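Local coordinates for protein Csc2 (Thermofilum pendens, PDB 4TXD) that probably binds RNA as the Cas7-family protein of a type I-D CRISPR system in prokaryotic immunity, and carries a bound zinc ion, at residues Q104-L109 with E142-T147; L135-V140 with D165-H170; L255-Y260 with G342-L347. One frame throughout, in Å; residues are numbered along the deposited sequence.

From the N terminus, helix 94-115 supplies 104-109, and after helix 118-134 the chain runs through a long loop that holds 135-140 and 142-147 and leads, past the unmodelled residues 150-162, to 165-170. Interaction 1 closes a span of 32 residues, mostly helical, and interaction 2 closes one of 24 residues without helix or strand. The two cross, since 135-140 lies inside the first span and 165-170 beyond it, and they meet at the shared zinc ion. Interaction 3 follows in series, joining helix 252-263 to helix 343-365. L108 packs on F344 and Y260, and P169 on L347, so the three contacts adjoin through side chains of helices 94-115, 169-174, 252-263 and 343-365.

Interaction 1. Residues Q104-L109 with E142-T147; sequences QMLQLL and EEWNCT. With ZN (zinc ion), chain B.
L106 lays its CD1 methyl against the six-membered ring of W144, 3.9 Å from CH2, and its CD2 methyl against the backbone that follows. This is where helix 94-115 backs the loop bringing C146 to a Cys3Asp zinc site, completed by D165, C168 and C171. The isobutyl group of L106 is aimed by a first torsion that sets CG anti to the backbone N (chi1 176°). Both methyls come to the C146 carbonyl oxygen from the same side: CD2 is 3.4 Å from C146 O and CD1 3.7 Å. CD2 continues to the backbone of T147, 3.6 Å from its carbonyl carbon. One turn along, L109 uses its CB rather than its branch ends, approaching W144 CH2 at 3.7 Å, so CH2 of the indole touches two helix residues, both obliquely. With an alanine here in place of L106, the ring of W144 and the C146 carbonyl would probably lose their shared apolar cover, opening a gap between helix and zinc loop.

No hydrogen bond joins the two segments, and the polar ties of the loop run elsewhere. R113 donates NH1 to W144 O and R110 donates NE to N145 OD1, holding the loop. W144 gives NE1 to D165 OD2 and W348 meets the indole edge-to-face, which probably sets the ring's orientation. Over one indole face, toward the rim, the C146 backbone N stands 3.8 Å above the plane. From there the cysteine side chain leaves with SG anti to its N (chi1 -169°), and C146 SG binds the zinc ion at 2.2 Å.

Interaction 2. Residues L135-V140 with D165-H170; sequences LGFKKV and DGFCPH. With ZN (zinc ion), chain B.
The zinc-binding loop, with its Asx turn at D165, packs against the turn after helix 118-134 chiefly through the phenyl rings of F137 and F167. That helix ends in a Schellman motif at G136, whose positive phi (101°) swings the chain round to present F137. The two side chains run past each other in opposite directions, with their rings oblique, centroids 5.4 Å apart and planes at 57°, which is neither a stack nor a T-shape. The clearer geometry is a CH-pi contact: F167 CB stands almost directly above the F137 ring, 4.2 Å from its centroid, while F137 CG is 3.9 Å from F167 CD2. On the far end of F167, the edge of the ring near CE2 faces K139 O in its plane, at 3.6 Å. F137 also lies along the glycine beside the zinc ligand, its CE1 3.7 Å from G166 O; the positive phi of G166 by itself suits glycine. G166 O is buried here with no polar partner in the model.

K139, centre of an inverse gamma turn, sets its CB against CB of D165, and beside them a water bridges the two segments: it accepts from K139 N and donates to D165 O. The lysine amine turns back to M164 O. Across the metal, C146 and C171 complete the site, and W144 holds D165 OD2. D165 OD1 binds the zinc ion at 2.2 Å, as does C168 SG. The same OD1 takes the backbone N of F167 at 3.0 Å and of C168 at 3.1 Å, both arriving from one face of the carboxylate plane.

Interaction 3. Residues L255-Y260 with G342-L347; sequences LVATLY and GLFKDL
Apolar packing carries this contact, and A257 of helix 252-263 is its centre. Its CB reaches both methyls of L347, with CD1 and CD2 each 3.7 Å away, so both branches of the leucine touch the methyl group equally. L343, one turn earlier on helix 343-365, divides its own fork between two neighbours: CD2 comes to 3.9 Å from A257 CB, while CD1 crosses to CG1 of V256 at 3.8 Å. Both leucines hold CG anti to the backbone N (chi1 180° in each), which extends them from their helix toward the other. The V256 and L343 side chains thus pass obliquely, and V335 from a loop touches both.

Aromatic contacts close one flank. CE1 of the F344 ring is 4.2 Å from A257 CB and 4.4 Å from CD2 of Y260, approaching each obliquely. F344 is itself steadied from within its helix, since L347 CD2 sits 4.0 Å above the centre of its ring. L108 of helix 94-115 touches both F344 and Y260 and so fills in beside the pair.

Polar bonds play no part across the segments. The Y260 hydroxyl hydrogen-bonds to H337, and A257 O receives the S261 hydroxyl within its own helix.

The axes of the two short segments pass at 10.1 Å with a signed crossing angle of -120°, a steep crossing, with A257 and L347 the nearest CA pair. By topology, helix 252-263 is the crossover between parallel strands 240-247 and 277-288, matching the second helix of the ferredoxin-like RRM fold. Onto that helix the last modelled helix, 343-365, packs, joining the RRM-like core to the helical region around the zinc site.

Interaction 1. Residues Q104-L109 with E142-T147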
loop_
_atom_site.group_PDB
_atom_site.type_symbol
_atom_site.label_atom_id
_atom_site.label_comp_id
_atom_site.label_asym_id
_atom_site.label_seq_id
_atom_site.Cartn_x
_atom_site.Cartn_y
_atom_site.Cartn_z
ATOM N N GLN A 104 1.116 -7.472 -2.989
ATOM C CA GLN A 104 2.570 -7.565 -3.063
ATOM C C GLN A 104 3.192 -7.853 -1.683
ATOM O O GLN A 104 4.068 -8.716 -1.553
ATOM C CB GLN A 104 3.164 -6.282 -3.661
ATOM C CG GLN A 104 4.708 -6.233 -3.699
ATOM C CD GLN A 104 5.353 -7.339 -4.545
ATOM O OE1 GLN A 104 4.681 -8.073 -5.276
ATOM N NE2 GLN A 104 6.673 -7.460 -4.434
ATOM N N MET A 105 2.745 -7.145 -0.652
ATOM C CA MET A 105 3.267 -7.413 0.689
ATOM C C MET A 105 3.001 -8.855 1.086
ATOM O O MET A 105 3.856 -9.517 1.689
ATOM C CB MET A 105 2.660 -6.469 1.736
ATOM C CG MET A 105 3.186 -6.781 3.156
ATOM S SD MET A 105 2.632 -5.670 4.460
ATOM C CE MET A 105 3.533 -4.182 4.043
ATOM N N LEU A 106 1.847 -9.350 0.710
ATOM C CA LEU A 106 1.480 -10.704 0.976
ATOM C C LEU A 106 2.415 -11.692 0.269
ATOM O O LEU A 106 2.782 -12.712 0.816
ATOM C CB LEU A 106 0.041 -10.938 0.595
ATOM C CG LEU A 106 -0.436 -12.356 0.734
ATOM C CD1 LEU A 106 -0.019 -12.966 2.054
ATOM C CD2 LEU A 106 -1.908 -12.527 0.493
ATOM N N GLN A 107 2.799 -11.357 -0.951
ATOM C CA GLN A 107 3.677 -12.252 -1.712
ATOM C C GLN A 107 5.068 -12.228 -1.087
ATOM O O GLN A 107 5.730 -13.264 -0.992
ATOM C CB GLN A 107 3.710 -11.860 -3.198
ATOM C CG GLN A 107 4.407 -12.880 -4.118
ATOM C CD GLN A 107 3.812 -14.279 -4.028
ATOM O OE1 GLN A 107 2.600 -14.456 -3.847
ATOM N NE2 GLN A 107 4.672 -15.287 -4.143
ATOM N N LEU A 108 5.501 -11.056 -0.635
ATOM C CA LEU A 108 6.784 -10.926 0.032
ATOM C C LEU A 108 6.768 -11.724 1.337
ATOM O O LEU A 108 7.761 -12.369 1.674
ATOM C CB LEU A 108 7.123 -9.456 0.289
ATOM C CG LEU A 108 7.367 -8.621 -0.983
ATOM C CD1 LEU A 108 7.551 -7.170 -0.631
ATOM C CD2 LEU A 108 8.599 -9.131 -1.734
ATOM N N LEU A 109 5.640 -11.694 2.052
ATOM C CA LEU A 109 5.484 -12.479 3.286
ATOM C C LEU A 109 5.558 -13.969 3.012
ATOM O O LEU A 109 6.126 -14.732 3.804
ATOM C CB LEU A 109 4.152 -12.163 3.986
ATOM C CG LEU A 109 4.103 -10.811 4.685
ATOM C CD1 LEU A 109 2.657 -10.432 5.037
ATOM C CD2 LEU A 109 4.993 -10.842 5.924
ATOM N N GLU A 142 0.481 -24.138 11.662
ATOM C CA GLU A 142 1.923 -23.958 11.668
ATOM C C GLU A 142 2.450 -23.682 10.273
ATOM O O GLU A 142 3.467 -23.089 10.114
ATOM C CB GLU A 142 2.622 -25.170 12.256
ATOM C CG GLU A 142 2.385 -25.362 13.744
ATOM C CD GLU A 142 3.198 -26.510 14.324
ATOM O OE1 GLU A 142 3.774 -27.289 13.562
ATOM O OE2 GLU A 142 3.240 -26.627 15.552
ATOM N N GLU A 143 1.737 -24.134 9.267
ATOM C CA GLU A 143 2.006 -23.706 7.896
ATOM C C GLU A 143 1.288 -22.384 7.669
ATOM O O GLU A 143 0.101 -22.385 7.368
ATOM C CB GLU A 143 1.533 -24.752 6.879
ATOM C CG GLU A 143 2.043 -26.154 7.159
ATOM C CD GLU A 143 3.468 -26.153 7.671
ATOM O OE1 GLU A 143 4.374 -25.768 6.899
ATOM O OE2 GLU A 143 3.675 -26.521 8.851
ATOM N N TRP A 144 1.983 -21.268 7.816
ATOM C CA TRP A 144 1.332 -19.976 7.693
ATOM C C TRP A 144 0.894 -19.615 6.287
ATOM O O TRP A 144 1.618 -19.767 5.354
ATOM C CB TRP A 144 2.149 -18.826 8.285
ATOM C CG TRP A 144 1.474 -17.512 8.110
ATOM C CD1 TRP A 144 0.492 -16.987 8.867
ATOM C CD2 TRP A 144 1.660 -16.619 7.033
ATOM N NE1 TRP A 144 0.083 -15.798 8.365
ATOM C CE2 TRP A 144 0.780 -15.547 7.225
ATOM C CE3 TRP A 144 2.492 -16.608 5.928
ATOM C CZ2 TRP A 144 0.722 -14.485 6.360
ATOM C CZ3 TRP A 144 2.428 -15.566 5.085
ATOM C CH2 TRP A 144 1.553 -14.512 5.297
ATOM N N ASN A 145 -0.294 -19.049 6.203
ATOM C CA ASN A 145 -0.674 -18.359 4.989
ATOM C C ASN A 145 -1.797 -17.394 5.313
ATOM O O ASN A 145 -2.467 -17.532 6.338
ATOM C CB ASN A 145 -1.099 -19.347 3.895
ATOM C CG ASN A 145 -1.098 -18.720 2.506
ATOM O OD1 ASN A 145 -0.389 -17.745 2.247
ATOM N ND2 ASN A 145 -1.899 -19.280 1.610
ATOM N N CYS A 146 -1.969 -16.400 4.452
ATOM C CA CYS A 146 -3.092 -15.484 4.547
ATOM C C CYS A 146 -3.560 -15.195 3.125
ATOM O O CYS A 146 -2.813 -15.373 2.163
ATOM C CB CYS A 146 -2.699 -14.197 5.292
ATOM S SG CYS A 146 -4.092 -13.072 5.761
ATOM N N THR A 147 -4.771 -14.737 2.987
ATOM C CA THR A 147 -5.200 -14.309 1.687
ATOM C C THR A 147 -5.328 -12.818 1.628
ATOM O O THR A 147 -5.185 -12.133 2.615
ATOM C CB THR A 147 -6.546 -14.867 1.330
ATOM O OG1 THR A 147 -6.873 -14.370 0.052
ATOM C CG2 THR A 147 -7.582 -14.419 2.303
HETATM ZN ZN ZN B . -3.280 -11.656 7.269
#

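Interaction 2. Residues L135-V140 with D165-H170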
loop_
_atom_site.group_PDB
_atom_site.type_symbol
_atom_site.label_atom_id
_atom_site.label_comp_id
_atom_site.label_asym_id
_atom_site.label_seq_id
_atom_site.Cartn_x
_atom_site.Cartn_y
_atom_site.Cartn_z
ATOM N N LEU A 135 -3.902 -15.414 21.718
ATOM C CA LEU A 135 -4.686 -14.198 21.666
ATOM C C LEU A 135 -6.064 -14.433 21.105
ATOM O O LEU A 135 -6.811 -13.521 20.913
ATOM C CB LEU A 135 -3.981 -13.160 20.826
ATOM C CG LEU A 135 -2.730 -12.549 21.397
ATOM C CD1 LEU A 135 -1.990 -11.795 20.321
ATOM C CD2 LEU A 135 -3.053 -11.653 22.553
ATOM N N GLY A 136 -6.368 -15.677 20.834
ATOM C CA GLY A 136 -7.696 -16.051 20.406
ATOM C C GLY A 136 -7.865 -16.276 18.917
ATOM O O GLY A 136 -8.915 -16.734 18.477
ATOM N N PHE A 137 -6.850 -15.963 18.131
ATOM C CA PHE A 137 -6.967 -16.110 16.704
ATOM C C PHE A 137 -7.110 -17.558 16.245
ATOM O O PHE A 137 -6.523 -18.431 16.802
ATOM C CB PHE A 137 -5.820 -15.405 16.002
ATOM C CG PHE A 137 -5.850 -13.922 16.139
ATOM C CD1 PHE A 137 -6.596 -13.157 15.285
ATOM C CD2 PHE A 137 -5.139 -13.305 17.104
ATOM C CE1 PHE A 137 -6.637 -11.813 15.421
ATOM C CE2 PHE A 137 -5.168 -11.963 17.230
ATOM C CZ PHE A 137 -5.917 -11.209 16.387
ATOM N N LYS A 138 -7.890 -17.768 15.209
ATOM C CA LYS A 138 -8.262 -19.105 14.771
ATOM C C LYS A 138 -7.419 -19.614 13.607
ATOM O O LYS A 138 -7.172 -20.810 13.505
ATOM C CB LYS A 138 -9.743 -19.135 14.378
ATOM C CG LYS A 138 -10.682 -19.027 15.569
ATOM C CD LYS A 138 -12.135 -19.172 15.139
ATOM C CE LYS A 138 -13.061 -19.067 16.330
ATOM N NZ LYS A 138 -14.485 -19.118 15.911
ATOM N N LYS A 139 -6.981 -18.731 12.741
ATOM C CA LYS A 139 -6.170 -19.156 11.624
ATOM C C LYS A 139 -4.721 -19.333 12.027
ATOM O O LYS A 139 -3.886 -18.560 11.671
ATOM C CB LYS A 139 -6.306 -18.171 10.490
ATOM C CG LYS A 139 -7.545 -18.420 9.668
ATOM C CD LYS A 139 -8.831 -17.938 10.313
ATOM C CE LYS A 139 -10.040 -18.151 9.414
ATOM N NZ LYS A 139 -10.211 -17.072 8.425
ATOM N N VAL A 140 -4.455 -20.364 12.798
ATOM C CA VAL A 140 -3.149 -20.526 13.366
ATOM C C VAL A 140 -2.462 -21.842 13.021
ATOM O O VAL A 140 -1.864 -22.448 13.864
ATOM C CB VAL A 140 -3.187 -20.307 14.874
ATOM C CG1 VAL A 140 -3.560 -18.872 15.164
ATOM C CG2 VAL A 140 -4.190 -21.220 15.502
ATOM N N ASP A 165 -6.190 -13.822 8.154
ATOM C CA ASP A 165 -5.916 -14.244 9.510
ATOM C C ASP A 165 -6.188 -13.169 10.554
ATOM O O ASP A 165 -6.451 -13.463 11.685
ATOM C CB ASP A 165 -4.510 -14.801 9.652
ATOM C CG ASP A 165 -3.447 -13.866 9.150
ATOM O OD1 ASP A 165 -3.642 -12.682 9.171
ATOM O OD2 ASP A 165 -2.395 -14.329 8.750
ATOM N N GLY A 166 -6.125 -11.928 10.137
ATOM C CA GLY A 166 -6.349 -10.829 11.019
ATOM C C GLY A 166 -5.196 -10.449 11.900
ATOM O O GLY A 166 -5.354 -9.619 12.743
ATOM N N PHE A 167 -4.037 -11.063 11.704
ATOM C CA PHE A 167 -2.895 -10.709 12.505
ATOM C C PHE A 167 -1.571 -10.546 11.761
ATOM O O PHE A 167 -0.640 -10.105 12.317
ATOM C CB PHE A 167 -2.736 -11.655 13.684
ATOM C CG PHE A 167 -2.389 -13.048 13.302
ATOM C CD1 PHE A 167 -1.102 -13.396 13.071
ATOM C CD2 PHE A 167 -3.342 -13.991 13.165
ATOM C CE1 PHE A 167 -0.774 -14.668 12.720
ATOM C CE2 PHE A 167 -3.026 -15.270 12.810
ATOM C CZ PHE A 167 -1.732 -15.611 12.582
ATOM N N CYS A 168 -1.540 -10.913 10.501
ATOM C CA CYS A 168 -0.353 -10.752 9.708
ATOM C C CYS A 168 -0.138 -9.310 9.294
ATOM O O CYS A 168 -1.000 -8.508 9.379
ATOM C CB CYS A 168 -0.371 -11.684 8.519
ATOM S SG CYS A 168 -1.178 -11.049 7.063
ATOM N N PRO A 169 1.170 -9.046 8.873
ATOM C CA PRO A 169 1.412 -7.650 8.531
ATOM C C PRO A 169 0.475 -7.030 7.490
ATOM O O PRO A 169 0.165 -5.907 7.617
ATOM C CB PRO A 169 2.835 -7.661 8.004
ATOM C CG PRO A 169 3.514 -8.706 8.783
ATOM C CD PRO A 169 2.528 -9.781 8.748
ATOM N N HIS A 170 0.048 -7.758 6.494
ATOM C CA HIS A 170 -0.805 -7.141 5.513
ATOM C C HIS A 170 -2.178 -6.857 6.091
ATOM O O HIS A 170 -2.736 -5.862 5.812
ATOM C CB HIS A 170 -0.831 -7.886 4.181
ATOM C CG HIS A 170 -1.985 -8.797 4.007
ATOM N ND1 HIS A 170 -3.241 -8.351 3.696
ATOM C CD2 HIS A 170 -2.078 -10.135 4.108
ATOM C CE1 HIS A 170 -4.059 -9.372 3.606
ATOM N NE2 HIS A 170 -3.380 -10.467 3.861
HETATM ZN ZN ZN B . -3.280 -11.656 7.269
HETATM O O HOH W 1 -7.295 -15.898 12.725
#

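Interaction 3. Residues L255-Y260 with G342-L347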
loop_
_atom_site.group_PDB
_atom_site.type_symbol
_atom_site.label_atom_id
_atom_site.label_comp_id
_atom_site.label_asym_id
_atom_site.label_seq_id
_atom_site.Cartn_x
_atom_site.Cartn_y
_atom_site.Cartn_z
ATOM N N LEU A 255 6.736 0.785 8.320
ATOM C CA LEU A 255 7.019 1.825 7.347
ATOM C C LEU A 255 7.951 1.342 6.241
ATOM O O LEU A 255 7.664 1.512 5.057
ATOM C CB LEU A 255 7.639 3.045 8.018
ATOM C CG LEU A 255 8.157 4.028 6.958
ATOM C CD1 LEU A 255 7.146 5.120 6.718
ATOM C CD2 LEU A 255 9.489 4.605 7.342
ATOM N N VAL A 256 9.077 0.755 6.631
ATOM C CA VAL A 256 10.055 0.319 5.645
ATOM C C VAL A 256 9.495 -0.784 4.769
ATOM O O VAL A 256 9.686 -0.763 3.549
ATOM C CB VAL A 256 11.364 -0.153 6.308
ATOM C CG1 VAL A 256 12.311 -0.735 5.246
ATOM C CG2 VAL A 256 12.011 1.017 7.044
ATOM N N ALA A 257 8.784 -1.738 5.370
ATOM C CA ALA A 257 8.172 -2.809 4.584
ATOM C C ALA A 257 7.099 -2.267 3.630
ATOM O O ALA A 257 6.896 -2.810 2.543
ATOM C CB ALA A 257 7.570 -3.880 5.498
ATOM N N THR A 258 6.411 -1.206 4.043
ATOM C CA THR A 258 5.386 -0.626 3.180
ATOM C C THR A 258 6.063 0.039 1.976
ATOM O O THR A 258 5.678 -0.205 0.833
ATOM C CB THR A 258 4.502 0.366 3.961
ATOM O OG1 THR A 258 3.770 -0.372 4.944
ATOM C CG2 THR A 258 3.504 1.081 3.043
ATOM N N LEU A 259 7.094 0.844 2.238
ATOM C CA LEU A 259 7.875 1.457 1.157
ATOM C C LEU A 259 8.403 0.393 0.202
ATOM O O LEU A 259 8.339 0.536 -1.013
ATOM C CB LEU A 259 9.038 2.282 1.720
ATOM C CG LEU A 259 8.657 3.510 2.548
ATOM C CD1 LEU A 259 9.906 4.224 3.053
ATOM C CD2 LEU A 259 7.802 4.458 1.743
ATOM N N TYR A 260 8.898 -0.697 0.767
ATOM C CA TYR A 260 9.486 -1.782 -0.015
ATOM C C TYR A 260 8.454 -2.561 -0.825
ATOM O O TYR A 260 8.735 -3.013 -1.936
ATOM C CB TYR A 260 10.244 -2.725 0.929
ATOM C CG TYR A 260 10.983 -3.869 0.281
ATOM C CD1 TYR A 260 12.223 -3.671 -0.329
ATOM C CD2 TYR A 260 10.467 -5.161 0.317
ATOM C CE1 TYR A 260 12.910 -4.729 -0.900
ATOM C CE2 TYR A 260 11.153 -6.223 -0.244
ATOM C CZ TYR A 260 12.374 -6.000 -0.851
ATOM O OH TYR A 260 13.047 -7.058 -1.409
ATOM N N GLY A 342 16.090 -10.828 8.834
ATOM C CA GLY A 342 16.102 -9.453 8.364
ATOM C C GLY A 342 14.862 -8.664 8.775
ATOM O O GLY A 342 14.167 -9.025 9.727
ATOM N N LEU A 343 14.588 -7.582 8.051
ATOM C CA LEU A 343 13.460 -6.696 8.362
ATOM C C LEU A 343 12.103 -7.401 8.538
ATOM O O LEU A 343 11.287 -6.966 9.354
ATOM C CB LEU A 343 13.316 -5.624 7.274
ATOM C CG LEU A 343 12.159 -4.641 7.495
ATOM C CD1 LEU A 343 12.685 -3.327 8.054
ATOM C CD2 LEU A 343 11.363 -4.426 6.219
ATOM N N PHE A 344 11.844 -8.459 7.782
ATOM C CA PHE A 344 10.511 -9.065 7.843
ATOM C C PHE A 344 10.290 -9.816 9.149
ATOM O O PHE A 344 9.151 -10.111 9.517
ATOM C CB PHE A 344 10.256 -9.989 6.651
ATOM C CG PHE A 344 9.576 -9.287 5.487
ATOM C CD1 PHE A 344 10.041 -8.056 5.045
ATOM C CD2 PHE A 344 8.471 -9.844 4.861
ATOM C CE1 PHE A 344 9.418 -7.389 3.989
ATOM C CE2 PHE A 344 7.836 -9.184 3.801
ATOM C CZ PHE A 344 8.314 -7.954 3.365
ATOM N N LYS A 345 11.372 -10.117 9.858
ATOM C CA LYS A 345 11.239 -10.661 11.198
ATOM C C LYS A 345 10.712 -9.568 12.120
ATOM O O LYS A 345 9.792 -9.788 12.911
ATOM C CB LYS A 345 12.577 -11.208 11.709
ATOM C CG LYS A 345 12.467 -11.997 13.017
ATOM C CD LYS A 345 13.854 -12.417 13.514
ATOM C CE LYS A 345 13.781 -13.197 14.826
ATOM N NZ LYS A 345 15.132 -13.610 15.328
ATOM N N ASP A 346 11.288 -8.380 12.009
ATOM C CA ASP A 346 10.849 -7.276 12.836
ATOM C C ASP A 346 9.446 -6.832 12.428
ATOM O O ASP A 346 8.671 -6.369 13.264
ATOM C CB ASP A 346 11.838 -6.134 12.752
ATOM C CG ASP A 346 13.208 -6.538 13.248
ATOM O OD1 ASP A 346 13.283 -7.110 14.354
ATOM O OD2 ASP A 346 14.198 -6.317 12.524
ATOM N N LEU A 347 9.122 -7.008 11.152
ATOM C CA LEU A 347 7.782 -6.714 10.657
ATOM C C LEU A 347 6.744 -7.623 11.319
ATOM O O LEU A 347 5.676 -7.176 11.742
ATOM C CB LEU A 347 7.724 -6.875 9.138
ATOM C CG LEU A 347 6.364 -6.598 8.487
ATOM C CD1 LEU A 347 5.958 -5.117 8.633
ATOM C CD2 LEU A 347 6.343 -7.075 7.013
#